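PDB 3S9V: abietadiene synthase, chloroplastic from Abies grandis, which belongs to the terpene synthase family and is a mainly helical plant enzyme of several domains, one of them the family's metal-binding domain. Local coordinates for residues R64-D69 against V238-G243; S302-R307 against S339-T344; G362-L367 against K411-E416; L650-V655 against P740-R745. One frame throughout, in Å; residues are numbered along the deposited sequence.

Interaction 1 (R64-D69 against V238-G243); sequences RIPAVD and VFMRTG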
loop_
_atom_site.group_PDB
_atom_site.type_symbol
_atom_site.label_atom_id
_atom_site.label_comp_id
_atom_site.label_asym_id
_atom_site.label_seq_id
_atom_site.Cartn_x
_atom_site.Cartn_y
_atom_site.Cartn_z
ATOM N N ARG A 64 20.484 15.848 -31.792
ATOM C CA ARG A 64 21.864 16.158 -32.116
ATOM C C ARG A 64 22.519 15.138 -33.036
ATOM O O ARG A 64 23.427 15.479 -33.803
ATOM C CB ARG A 64 22.712 16.246 -30.851
ATOM C CG ARG A 64 22.483 17.450 -29.996
ATOM C CD ARG A 64 23.684 17.608 -29.095
ATOM N NE ARG A 64 23.451 18.522 -27.989
ATOM C CZ ARG A 64 24.402 18.888 -27.140
ATOM N NH1 ARG A 64 25.637 18.418 -27.289
ATOM N NH2 ARG A 64 24.119 19.708 -26.140
ATOM N N ILE A 65 22.082 13.886 -32.959
ATOM C CA ILE A 65 22.692 12.847 -33.780
ATOM C C ILE A 65 22.628 13.182 -35.271
ATOM O O ILE A 65 21.551 13.301 -35.844
ATOM C CB ILE A 65 22.013 11.493 -33.539
ATOM C CG1 ILE A 65 21.889 11.234 -32.036
ATOM C CG2 ILE A 65 22.833 10.380 -34.174
ATOM C CD1 ILE A 65 21.060 10.014 -31.703
ATOM N N PRO A 66 23.797 13.343 -35.917
ATOM C CA PRO A 66 23.901 13.664 -37.350
ATOM C C PRO A 66 23.491 12.479 -38.237
ATOM O O PRO A 66 23.701 11.328 -37.870
ATOM C CB PRO A 66 25.375 14.016 -37.510
ATOM C CG PRO A 66 26.023 13.061 -36.539
ATOM C CD PRO A 66 25.134 13.181 -35.318
ATOM N N ALA A 67 22.903 12.770 -39.395
ATOM C CA ALA A 67 22.465 11.737 -40.331
ATOM C C ALA A 67 23.535 10.674 -40.539
ATOM O O ALA A 67 24.697 10.994 -40.807
ATOM C CB ALA A 67 22.104 12.366 -41.661
ATOM N N VAL A 68 23.141 9.410 -40.422
ATOM C CA VAL A 68 24.083 8.309 -40.590
ATOM C C VAL A 68 24.710 8.241 -41.983
ATOM O O VAL A 68 25.819 7.743 -42.136
ATOM C CB VAL A 68 23.417 6.949 -40.273
ATOM C CG1 VAL A 68 24.354 5.809 -40.627
ATOM C CG2 VAL A 68 23.076 6.876 -38.798
ATOM N N ASP A 69 24.011 8.742 -42.997
ATOM C CA ASP A 69 24.550 8.706 -44.354
ATOM C C ASP A 69 25.623 9.771 -44.612
ATOM O O ASP A 69 26.076 9.934 -45.746
ATOM C CB ASP A 69 23.419 8.842 -45.386
ATOM C CG ASP A 69 22.661 10.153 -45.263
ATOM O OD1 ASP A 69 22.055 10.392 -44.195
ATOM O OD2 ASP A 69 22.667 10.940 -46.235
ATOM N N VAL A 238 26.196 8.266 -26.051
ATOM C CA VAL A 238 27.048 7.096 -26.278
ATOM C C VAL A 238 27.121 6.757 -27.766
ATOM O O VAL A 238 28.177 6.390 -28.269
ATOM C CB VAL A 238 26.533 5.828 -25.543
ATOM C CG1 VAL A 238 27.405 4.628 -25.916
ATOM C CG2 VAL A 238 26.543 6.042 -24.044
ATOM N N PHE A 239 25.996 6.870 -28.470
ATOM C CA PHE A 239 25.979 6.552 -29.891
ATOM C C PHE A 239 26.864 7.489 -30.678
ATOM O O PHE A 239 27.591 7.059 -31.571
ATOM C CB PHE A 239 24.571 6.633 -30.479
ATOM C CG PHE A 239 24.540 6.430 -31.967
ATOM C CD1 PHE A 239 24.657 5.155 -32.508
ATOM C CD2 PHE A 239 24.452 7.521 -32.833
ATOM C CE1 PHE A 239 24.690 4.966 -33.888
ATOM C CE2 PHE A 239 24.483 7.344 -34.213
ATOM C CZ PHE A 239 24.604 6.061 -34.743
ATOM N N MET A 240 26.781 8.777 -30.360
ATOM C CA MET A 240 27.583 9.772 -31.049
ATOM C C MET A 240 29.081 9.584 -30.792
ATOM O O MET A 240 29.903 9.989 -31.614
ATOM C CB MET A 240 27.139 11.195 -30.654
ATOM C CG MET A 240 25.783 11.603 -31.252
ATOM S SD MET A 240 25.370 13.365 -31.139
ATOM C CE MET A 240 24.889 13.475 -29.400
ATOM N N ARG A 241 29.433 8.962 -29.667
ATOM C CA ARG A 241 30.841 8.731 -29.342
ATOM C C ARG A 241 31.411 7.394 -29.814
ATOM O O ARG A 241 32.626 7.273 -29.975
ATOM C CB ARG A 241 31.081 8.856 -27.828
ATOM C CG ARG A 241 31.127 10.289 -27.319
ATOM C CD ARG A 241 32.030 11.136 -28.207
ATOM N NE ARG A 241 32.132 12.517 -27.749
ATOM C CZ ARG A 241 32.809 12.895 -26.671
ATOM N NH1 ARG A 241 33.451 11.995 -25.933
ATOM N NH2 ARG A 241 32.846 14.178 -26.334
ATOM N N THR A 242 30.547 6.402 -30.043
ATOM C CA THR A 242 31.001 5.070 -30.455
ATOM C C THR A 242 30.343 4.485 -31.706
ATOM O O THR A 242 30.806 3.477 -32.232
ATOM C CB THR A 242 30.776 4.027 -29.331
ATOM O OG1 THR A 242 29.372 3.780 -29.196
ATOM C CG2 THR A 242 31.317 4.529 -28.000
ATOM N N GLY A 243 29.257 5.087 -32.169
ATOM C CA GLY A 243 28.589 4.553 -33.342
ATOM C C GLY A 243 27.931 3.207 -33.071
ATOM O O GLY A 243 27.489 2.534 -33.996
#
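Apolar contacts carry this junction between the loop R64-D69 and the last turn of helix 232-242, and no hydrogen bond crosses it. The shortest brings I65 CG2 to F239 CE2 at 3.5 Å. This methyl lies at the rim of the phenyl ring, near its plane, and the two side chains cross at about a right angle. F239 reaches it because its CG is anti to the backbone N (chi1 175°). Further along the ring, V68 CG2 approaches F239 CZ obliquely and more loosely, at 4.4 Å.

The thioether of M240 makes the second group of contacts. Its CG lies 4.0 Å from I65 CG1, and its SD rests 3.8 Å from I65 N, which is van der Waals packing along the backbone. A bend at chi3 (-77°) then brings M240 CE within 3.8 Å of R64 CB. The R64 chain runs on, extended, away from the helix, to a salt bridge with E161 and a cation-pi contact with W61.

Polar bonds stay on each side and fix the two backbones. V238 O accepts from both T242 N and T242 OG1, and G243, whose positive phi takes the chain out of the helix, still bonds through its N to F239 O at 2.6 Å. The loop is held by backbone bonds of I65 with H75 and of A67 with N73. F239 also packs on C247 and L248, and I65 on L251, all of helix 245-258. This is loop-on-helix-end packing at the periphery of an all-helical domain, consistent with the gamma domain of three-domain plant diterpene synthases.

Interaction 2 (S302-R307 against S339-T344); sequences SHWDER and SDVLKT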
loop_
_atom_site.group_PDB
_atom_site.type_symbol
_atom_site.label_atom_id
_atom_site.label_comp_id
_atom_site.label_asym_id
_atom_site.label_seq_id
_atom_site.Cartn_x
_atom_site.Cartn_y
_atom_site.Cartn_z
ATOM N N SER A 302 5.612 -12.261 -15.328
ATOM C CA SER A 302 6.339 -12.912 -16.417
ATOM C C SER A 302 7.681 -12.229 -16.607
ATOM O O SER A 302 8.518 -12.701 -17.371
ATOM C CB SER A 302 5.559 -12.840 -17.732
ATOM O OG SER A 302 5.592 -11.535 -18.284
ATOM N N HIS A 303 7.876 -11.104 -15.928
ATOM C CA HIS A 303 9.139 -10.377 -16.019
ATOM C C HIS A 303 9.828 -10.338 -14.664
ATOM O O HIS A 303 10.816 -9.632 -14.490
ATOM C CB HIS A 303 8.908 -8.952 -16.521
ATOM C CG HIS A 303 8.556 -8.880 -17.971
ATOM N ND1 HIS A 303 9.445 -9.217 -18.967
ATOM C CD2 HIS A 303 7.399 -8.552 -18.593
ATOM C CE1 HIS A 303 8.851 -9.102 -20.141
ATOM N NE2 HIS A 303 7.608 -8.701 -19.942
ATOM N N TRP A 304 9.297 -11.096 -13.708
ATOM C CA TRP A 304 9.874 -11.145 -12.371
ATOM C C TRP A 304 11.267 -11.771 -12.402
ATOM O O TRP A 304 11.518 -12.731 -13.124
ATOM C CB TRP A 304 8.974 -11.944 -11.419
ATOM C CG TRP A 304 9.347 -11.782 -9.958
ATOM C CD1 TRP A 304 9.911 -12.721 -9.148
ATOM C CD2 TRP A 304 9.187 -10.601 -9.155
ATOM N NE1 TRP A 304 10.113 -12.199 -7.889
ATOM C CE2 TRP A 304 9.678 -10.902 -7.868
ATOM C CE3 TRP A 304 8.677 -9.314 -9.402
ATOM C CZ2 TRP A 304 9.675 -9.963 -6.823
ATOM C CZ3 TRP A 304 8.674 -8.379 -8.362
ATOM C CH2 TRP A 304 9.173 -8.713 -7.088
ATOM N N ASP A 305 12.165 -11.213 -11.607
ATOM C CA ASP A 305 13.535 -11.690 -11.527
ATOM C C ASP A 305 13.826 -11.871 -10.047
ATOM O O ASP A 305 13.449 -11.026 -9.234
ATOM C CB ASP A 305 14.484 -10.650 -12.129
ATOM C CG ASP A 305 15.898 -11.171 -12.295
ATOM O OD1 ASP A 305 16.506 -11.593 -11.288
ATOM O OD2 ASP A 305 16.403 -11.155 -13.437
ATOM N N GLU A 306 14.490 -12.970 -9.700
ATOM C CA GLU A 306 14.816 -13.270 -8.312
ATOM C C GLU A 306 15.786 -12.296 -7.649
ATOM O O GLU A 306 15.967 -12.334 -6.429
ATOM C CB GLU A 306 15.361 -14.692 -8.211
ATOM C CG GLU A 306 14.322 -15.748 -8.548
ATOM C CD GLU A 306 14.870 -17.155 -8.453
ATOM O OE1 GLU A 306 15.764 -17.507 -9.256
ATOM O OE2 GLU A 306 14.404 -17.908 -7.569
ATOM N N ARG A 307 16.414 -11.433 -8.442
ATOM C CA ARG A 307 17.338 -10.444 -7.895
ATOM C C ARG A 307 16.601 -9.117 -7.722
ATOM O O ARG A 307 17.169 -8.136 -7.258
ATOM C CB ARG A 307 18.527 -10.225 -8.832
ATOM C CG ARG A 307 19.227 -11.497 -9.290
ATOM C CD ARG A 307 20.448 -11.156 -10.127
ATOM N NE ARG A 307 20.129 -10.180 -11.168
ATOM C CZ ARG A 307 19.384 -10.437 -12.241
ATOM N NH1 ARG A 307 18.878 -11.650 -12.423
ATOM N NH2 ARG A 307 19.134 -9.477 -13.123
ATOM N N SER A 339 10.857 -13.225 -0.791
ATOM C CA SER A 339 11.348 -12.001 -0.173
ATOM C C SER A 339 12.866 -11.927 -0.367
ATOM O O SER A 339 13.489 -10.928 -0.015
ATOM C CB SER A 339 11.004 -11.969 1.319
ATOM O OG SER A 339 11.549 -13.102 1.972
ATOM N N ASP A 340 13.460 -12.982 -0.925
ATOM C CA ASP A 340 14.905 -12.977 -1.173
ATOM C C ASP A 340 15.291 -11.842 -2.116
ATOM O O ASP A 340 16.456 -11.439 -2.158
ATOM C CB ASP A 340 15.382 -14.293 -1.803
ATOM C CG ASP A 340 15.269 -15.471 -0.863
ATOM O OD1 ASP A 340 15.463 -15.288 0.358
ATOM O OD2 ASP A 340 15.005 -16.588 -1.353
ATOM N N VAL A 341 14.322 -11.338 -2.883
ATOM C CA VAL A 341 14.587 -10.241 -3.817
ATOM C C VAL A 341 15.133 -9.010 -3.094
ATOM O O VAL A 341 15.910 -8.249 -3.665
ATOM C CB VAL A 341 13.309 -9.812 -4.608
ATOM C CG1 VAL A 341 12.875 -10.909 -5.557
ATOM C CG2 VAL A 341 12.191 -9.470 -3.649
ATOM N N LEU A 342 14.730 -8.820 -1.841
ATOM C CA LEU A 342 15.188 -7.674 -1.063
ATOM C C LEU A 342 16.656 -7.751 -0.635
ATOM O O LEU A 342 17.267 -6.729 -0.326
ATOM C CB LEU A 342 14.317 -7.493 0.182
ATOM C CG LEU A 342 12.840 -7.153 -0.018
ATOM C CD1 LEU A 342 12.200 -6.967 1.341
ATOM C CD2 LEU A 342 12.688 -5.878 -0.854
ATOM N N LYS A 343 17.221 -8.954 -0.610
ATOM C CA LYS A 343 18.618 -9.119 -0.212
ATOM C C LYS A 343 19.553 -8.276 -1.077
ATOM O O LYS A 343 20.601 -7.821 -0.626
ATOM C CB LYS A 343 19.015 -10.597 -0.282
ATOM C CG LYS A 343 18.547 -11.429 0.922
ATOM C CD LYS A 343 18.852 -12.915 0.722
ATOM C CE LYS A 343 18.734 -13.711 2.021
ATOM N NZ LYS A 343 17.403 -13.605 2.683
ATOM N N THR A 344 19.154 -8.055 -2.321
ATOM C CA THR A 344 19.937 -7.259 -3.258
ATOM C C THR A 344 20.166 -5.821 -2.775
ATOM O O THR A 344 21.140 -5.173 -3.171
ATOM C CB THR A 344 19.225 -7.194 -4.633
ATOM O OG1 THR A 344 19.180 -8.501 -5.212
ATOM C CG2 THR A 344 19.943 -6.245 -5.576
HETATM O O HOH W 1 14.423 -16.775 -4.514
#
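An Asx turn in the loop S302-R307 presents its backbone to the segment S339-T344, whose backbone angles are helical, within the N-terminal terpene synthase domain. The one direct hydrogen bond across the contact runs from T344 OG1 to R307 O, 2.9 Å long. The hydroxyl approaches from above the carbonyl plane, with a C=O...donor angle of 119°, so it does not sit on a lone pair. T344 reaches it with OG1 anti to its own carbonyl carbon.

Beside this bond V341 fills the apolar part. Its CG1 meets W304 CZ2 at 3.6 Å, approaching the indole obliquely, and the two side chains cross at about a right angle. The same methyl lies 3.5 Å from E306 O, so the valine packs against peptide as well as ring. Behind it V341 also touches T323 and L327, and W304 touches L330, all of helix 320-332, the helix that joins the two loops along the chain.

The outer edge is acidic and bridged by solvent. A water donates to both E306 OE2 and D340 OD2, which stand 6.4 Å apart and would otherwise probably repel each other. D340 OD1 also has a long, weak salt bridge to K343 NZ.

What positions R307 O is the turn itself. D305 OD1 accepts from R307 N at 2.9 Å through its anti lone pair, nearly straight at 163°. The R307 chain, bent at chi3 (-49°), folds back over the turn so that NH1 forms a salt bridge with D305 OD1 at 2.6 Å.

Interaction 3 (G362-L367 against K411-E416); sequences GVTDML and KNIRGE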
loop_
_atom_site.group_PDB
_atom_site.type_symbol
_atom_site.label_atom_id
_atom_site.label_comp_id
_atom_site.label_asym_id
_atom_site.label_seq_id
_atom_site.Cartn_x
_atom_site.Cartn_y
_atom_site.Cartn_z
ATOM N N GLY A 362 15.006 7.417 -0.254
ATOM C CA GLY A 362 14.152 8.517 0.163
ATOM C C GLY A 362 12.828 8.080 0.766
ATOM O O GLY A 362 12.423 6.924 0.641
ATOM N N VAL A 363 12.143 9.023 1.405
ATOM C CA VAL A 363 10.870 8.756 2.055
ATOM C C VAL A 363 9.920 7.894 1.238
ATOM O O VAL A 363 9.362 6.921 1.746
ATOM C CB VAL A 363 10.141 10.062 2.408
ATOM C CG1 VAL A 363 8.795 9.741 3.041
ATOM C CG2 VAL A 363 10.994 10.894 3.352
ATOM N N THR A 364 9.733 8.249 -0.025
ATOM C CA THR A 364 8.829 7.496 -0.874
ATOM C C THR A 364 9.203 6.017 -0.971
ATOM O O THR A 364 8.372 5.149 -0.701
ATOM C CB THR A 364 8.758 8.118 -2.277
ATOM O OG1 THR A 364 8.222 9.444 -2.173
ATOM C CG2 THR A 364 7.858 7.302 -3.179
ATOM N N ASP A 365 10.448 5.710 -1.325
ATOM C CA ASP A 365 10.835 4.306 -1.431
ATOM C C ASP A 365 10.898 3.558 -0.094
ATOM O O ASP A 365 10.494 2.395 -0.023
ATOM C CB ASP A 365 12.159 4.155 -2.195
ATOM C CG ASP A 365 13.235 5.102 -1.706
ATOM O OD1 ASP A 365 13.048 6.334 -1.844
ATOM O OD2 ASP A 365 14.265 4.610 -1.192
ATOM N N MET A 366 11.392 4.196 0.967
ATOM C CA MET A 366 11.441 3.502 2.253
ATOM C C MET A 366 10.010 3.204 2.669
ATOM O O MET A 366 9.749 2.196 3.322
ATOM C CB MET A 366 12.145 4.331 3.347
ATOM C CG MET A 366 13.677 4.415 3.229
ATOM S SD MET A 366 14.567 2.821 3.212
ATOM C CE MET A 366 14.553 2.460 1.474
ATOM N N LEU A 367 9.081 4.074 2.274
ATOM C CA LEU A 367 7.682 3.860 2.616
ATOM C C LEU A 367 7.119 2.607 1.943
ATOM O O LEU A 367 6.474 1.787 2.597
ATOM C CB LEU A 367 6.823 5.067 2.232
ATOM C CG LEU A 367 5.318 4.804 2.390
ATOM C CD1 LEU A 367 5.023 4.361 3.815
ATOM C CD2 LEU A 367 4.519 6.052 2.044
ATOM N N LYS A 411 1.542 14.965 -3.188
ATOM C CA LYS A 411 0.610 15.868 -2.512
ATOM C C LYS A 411 0.823 15.928 -0.993
ATOM O O LYS A 411 0.854 17.009 -0.412
ATOM C CB LYS A 411 -0.834 15.462 -2.810
ATOM C CG LYS A 411 -1.873 16.310 -2.090
ATOM C CD LYS A 411 -3.288 15.872 -2.433
ATOM C CE LYS A 411 -4.317 16.658 -1.626
ATOM N NZ LYS A 411 -5.728 16.294 -1.962
ATOM N N ASN A 412 0.964 14.775 -0.345
ATOM C CA ASN A 412 1.174 14.752 1.101
ATOM C C ASN A 412 1.769 13.425 1.549
ATOM O O ASN A 412 1.074 12.572 2.096
ATOM C CB ASN A 412 -0.145 15.003 1.842
ATOM C CG ASN A 412 0.041 15.117 3.358
ATOM O OD1 ASN A 412 1.096 15.542 3.838
ATOM N ND2 ASN A 412 -0.994 14.762 4.111
ATOM N N ILE A 413 3.066 13.265 1.325
ATOM C CA ILE A 413 3.747 12.045 1.696
ATOM C C ILE A 413 3.720 11.860 3.212
ATOM O O ILE A 413 3.630 10.734 3.704
ATOM C CB ILE A 413 5.210 12.053 1.176
ATOM C CG1 ILE A 413 5.757 10.631 1.155
ATOM C CG2 ILE A 413 6.083 12.955 2.044
ATOM C CD1 ILE A 413 4.998 9.708 0.221
ATOM N N ARG A 414 3.781 12.964 3.956
ATOM C CA ARG A 414 3.761 12.874 5.413
ATOM C C ARG A 414 2.504 12.154 5.876
ATOM O O ARG A 414 2.551 11.322 6.782
ATOM C CB ARG A 414 3.810 14.261 6.049
ATOM C CG ARG A 414 3.978 14.224 7.561
ATOM C CD ARG A 414 3.680 15.573 8.188
ATOM N NE ARG A 414 3.865 15.553 9.636
ATOM C CZ ARG A 414 5.046 15.479 10.238
ATOM N NH1 ARG A 414 6.154 15.421 9.520
ATOM N NH2 ARG A 414 5.118 15.463 11.560
ATOM N N GLY A 415 1.378 12.475 5.248
ATOM C CA GLY A 415 0.131 11.830 5.610
ATOM C C GLY A 415 0.175 10.333 5.342
ATOM O O GLY A 415 -0.369 9.537 6.109
ATOM N N GLU A 416 0.816 9.942 4.244
ATOM C CA GLU A 416 0.920 8.527 3.909
ATOM C C GLU A 416 1.840 7.827 4.894
ATOM O O GLU A 416 1.604 6.687 5.282
ATOM C CB GLU A 416 1.453 8.347 2.488
ATOM C CG GLU A 416 0.469 8.731 1.400
ATOM C CD GLU A 416 1.045 8.514 0.007
ATOM O OE1 GLU A 416 1.497 7.382 -0.288
ATOM O OE2 GLU A 416 1.046 9.472 -0.793
#
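Two helices meet by their first turns here, in a mainly apolar contact inside the all-helical N-terminal terpene synthase domain. The nearest CA pairs, T364 with I413 and L367 with E416, both advance by three residues, which is the evidence that helices 363-373 and 413-422 run in the same general direction at this point. I413 is the centre of the packing. Its CG1, anti to the backbone N (chi1 -161°), lies 3.7 Å from V363 CG1, and the two side chains slide past each other in opposite directions. The turn at chi2 (62°) brings I413 CD1 against two neighbours, T364 OG1 at 4.0 Å and L367 CD2 at 4.1 Å.

One turn on, L367 CD2 meets E416 CB at 3.9 Å, the side chains crossing at about a right angle. The E416 chain is extended beyond CG, and its OE1 forms a salt bridge with R282, so the buried carboxylate has its charge partner outside the pair. V363 on V417 and L367 on A420 continue the same interface along helix 413-422.

Both helix starts carry local side-chain bonds. N412, the N-cap residue, accepts a weak capping bond from G415 N at OD1, which also accepts from F404 N. At the other start, D365 returns its carboxylate to the N-cap residue, as in one half of a capping box: G362 N bonds to D365 OD2 at 3.1 Å, using the syn lone pair.

Interaction 4 (L650-V655 against P740-R745); sequences LFTGEV and PDIYKR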
loop_
_atom_site.group_PDB
_atom_site.type_symbol
_atom_site.label_atom_id
_atom_site.label_comp_id
_atom_site.label_asym_id
_atom_site.label_seq_id
_atom_site.Cartn_x
_atom_site.Cartn_y
_atom_site.Cartn_z
ATOM N N LEU A 650 -22.255 -18.369 6.373
ATOM C CA LEU A 650 -23.422 -18.974 5.736
ATOM C C LEU A 650 -24.115 -17.955 4.839
ATOM O O LEU A 650 -24.982 -18.310 4.049
ATOM C CB LEU A 650 -24.432 -19.433 6.790
ATOM C CG LEU A 650 -24.266 -20.745 7.554
ATOM C CD1 LEU A 650 -22.819 -20.996 7.882
ATOM C CD2 LEU A 650 -25.115 -20.663 8.814
ATOM N N PHE A 651 -23.727 -16.690 4.954
ATOM C CA PHE A 651 -24.385 -15.641 4.182
ATOM C C PHE A 651 -23.528 -14.829 3.215
ATOM O O PHE A 651 -23.750 -13.633 3.041
ATOM C CB PHE A 651 -25.110 -14.698 5.149
ATOM C CG PHE A 651 -26.067 -15.403 6.069
ATOM C CD1 PHE A 651 -25.600 -16.096 7.183
ATOM C CD2 PHE A 651 -27.435 -15.408 5.799
ATOM C CE1 PHE A 651 -26.480 -16.786 8.015
ATOM C CE2 PHE A 651 -28.324 -16.094 6.621
ATOM C CZ PHE A 651 -27.848 -16.786 7.733
ATOM N N THR A 652 -22.579 -15.486 2.559
ATOM C CA THR A 652 -21.692 -14.813 1.609
ATOM C C THR A 652 -22.310 -14.642 0.218
ATOM O O THR A 652 -21.938 -13.740 -0.532
ATOM C CB THR A 652 -20.385 -15.593 1.450
ATOM O OG1 THR A 652 -20.684 -16.915 0.991
ATOM C CG2 THR A 652 -19.644 -15.676 2.791
ATOM N N GLY A 653 -23.254 -15.512 -0.122
ATOM C CA GLY A 653 -23.885 -15.432 -1.426
ATOM C C GLY A 653 -23.662 -16.707 -2.209
ATOM O O GLY A 653 -24.217 -16.886 -3.290
ATOM N N GLU A 654 -22.837 -17.592 -1.653
ATOM C CA GLU A 654 -22.535 -18.877 -2.274
ATOM C C GLU A 654 -22.724 -19.990 -1.256
ATOM O O GLU A 654 -22.492 -19.796 -0.065
ATOM C CB GLU A 654 -21.094 -18.907 -2.782
ATOM C CG GLU A 654 -20.818 -17.941 -3.918
ATOM C CD GLU A 654 -21.777 -18.121 -5.082
ATOM O OE1 GLU A 654 -21.960 -19.274 -5.531
ATOM O OE2 GLU A 654 -22.343 -17.108 -5.549
ATOM N N VAL A 655 -23.149 -21.156 -1.726
ATOM C CA VAL A 655 -23.353 -22.294 -0.843
ATOM C C VAL A 655 -22.028 -22.655 -0.170
ATOM O O VAL A 655 -20.996 -22.758 -0.832
ATOM C CB VAL A 655 -23.875 -23.518 -1.631
ATOM C CG1 VAL A 655 -23.944 -24.735 -0.728
ATOM C CG2 VAL A 655 -25.255 -23.213 -2.205
ATOM N N PRO A 740 -11.858 -19.797 -0.950
ATOM C CA PRO A 740 -12.502 -18.660 -1.620
ATOM C C PRO A 740 -12.187 -17.361 -0.872
ATOM O O PRO A 740 -12.250 -17.304 0.357
ATOM C CB PRO A 740 -13.984 -19.028 -1.581
ATOM C CG PRO A 740 -13.955 -20.523 -1.650
ATOM C CD PRO A 740 -12.820 -20.885 -0.704
ATOM N N ASP A 741 -11.839 -16.328 -1.633
ATOM C CA ASP A 741 -11.464 -15.019 -1.104
ATOM C C ASP A 741 -12.313 -14.461 0.041
ATOM O O ASP A 741 -11.771 -14.005 1.055
ATOM C CB ASP A 741 -11.435 -13.997 -2.247
ATOM C CG ASP A 741 -10.629 -12.754 -1.905
ATOM O OD1 ASP A 741 -9.411 -12.890 -1.644
ATOM O OD2 ASP A 741 -11.208 -11.642 -1.896
ATOM N N ILE A 742 -13.633 -14.488 -0.122
ATOM C CA ILE A 742 -14.532 -13.949 0.888
ATOM C C ILE A 742 -14.363 -14.581 2.268
ATOM O O ILE A 742 -14.480 -13.888 3.278
ATOM C CB ILE A 742 -16.015 -14.068 0.448
ATOM C CG1 ILE A 742 -16.930 -13.403 1.483
ATOM C CG2 ILE A 742 -16.393 -15.517 0.289
ATOM C CD1 ILE A 742 -16.720 -11.904 1.617
ATOM N N TYR A 743 -14.078 -15.880 2.324
ATOM C CA TYR A 743 -13.908 -16.551 3.609
ATOM C C TYR A 743 -12.562 -16.192 4.243
ATOM O O TYR A 743 -12.449 -16.108 5.468
ATOM C CB TYR A 743 -14.054 -18.065 3.443
ATOM C CG TYR A 743 -15.389 -18.466 2.841
ATOM C CD1 TYR A 743 -15.482 -18.863 1.508
ATOM C CD2 TYR A 743 -16.567 -18.401 3.589
ATOM C CE1 TYR A 743 -16.713 -19.186 0.929
ATOM C CE2 TYR A 743 -17.807 -18.718 3.020
ATOM C CZ TYR A 743 -17.869 -19.110 1.688
ATOM O OH TYR A 743 -19.077 -19.427 1.108
ATOM N N LYS A 744 -11.549 -15.958 3.409
ATOM C CA LYS A 744 -10.235 -15.563 3.907
ATOM C C LYS A 744 -10.308 -14.155 4.495
ATOM O O LYS A 744 -9.622 -13.845 5.466
ATOM C CB LYS A 744 -9.185 -15.621 2.785
ATOM C CG LYS A 744 -8.938 -17.040 2.312
ATOM C CD LYS A 744 -7.575 -17.227 1.696
ATOM C CE LYS A 744 -7.461 -16.586 0.339
ATOM N NZ LYS A 744 -6.090 -16.827 -0.215
ATOM N N ARG A 745 -11.152 -13.308 3.909
ATOM C CA ARG A 745 -11.330 -11.946 4.403
ATOM C C ARG A 745 -12.070 -11.981 5.744
ATOM O O ARG A 745 -11.726 -11.253 6.676
ATOM C CB ARG A 745 -12.115 -11.107 3.387
ATOM C CG ARG A 745 -11.354 -10.818 2.090
ATOM C CD ARG A 745 -12.257 -10.202 1.019
ATOM N NE ARG A 745 -12.862 -8.947 1.452
ATOM C CZ ARG A 745 -13.845 -8.328 0.809
ATOM N NH1 ARG A 745 -14.349 -8.843 -0.310
ATOM N NH2 ARG A 745 -14.328 -7.187 1.286
HETATM O O HOH W 2 -18.500 -21.334 -0.631
#
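T652 is the tightly held part of this contact, set into the corner between I742 and Y743 at the start of helix 741-757. Its chi1 of 59° puts OG1 in the crowded position between the backbone N and the carbonyl carbon, and CG2 anti to that carbon, so the two branches reach different partners. OG1 donates to Y743 OH at 3.0 Å, the direct hydrogen bond between the segments. CG2 packs 3.8 Å from I742 CG1, and it also comes obliquely within 3.6 Å of Y743 CE2.

The phenol is held from its own segment as well. One face of the ring carries I742 CG2, offset toward the rim, and P740 CB lies at the edge in the ring plane. Y743 also touches A649, just before the loop, and V660 of helix 658-661, so the tyrosine is buried in spite of its polar tip.

Toward E654 and V655 the packing loosens. E654 O stands 3.6 Å from Y743 OH, a looser approach than that of T652 OG1, and the exposed E654 carboxylate leads away from the helix. A water bridges the gap here, donating to V655 O at 2.9 Å and lying 2.6 Å from Y743 OH. A weak bond from E654 N to T652 OG1 helps fold the loop back, and G653 makes the turn with a positive phi of 120°.

The contact joins the loop after helix 641-648 to the first turn of a late helix, loop-to-helix packing at an end of the helical bundle characteristic of terpene synthase metal-binding domains.

In the fold
Followed from the N terminus, the four contacts come strictly in series: each loop closes before the next opens, and none crosses or encloses another. Interaction 1 closes the longest, 168 residues, at one end of the elongated chain, about 44 Å from its centre. Interaction 2 closes a short loop around helix 320-332, and interaction 3 a slightly longer one around helix 381-397; their centres are about 23 Å apart, and both fall in the N-terminal terpene synthase range. Interaction 4 brings together parts of the C-terminal helical bundle across 84 residues. Interactions 1 and 4, centres about 62 Å apart, lie on opposite sides of the chain's centre.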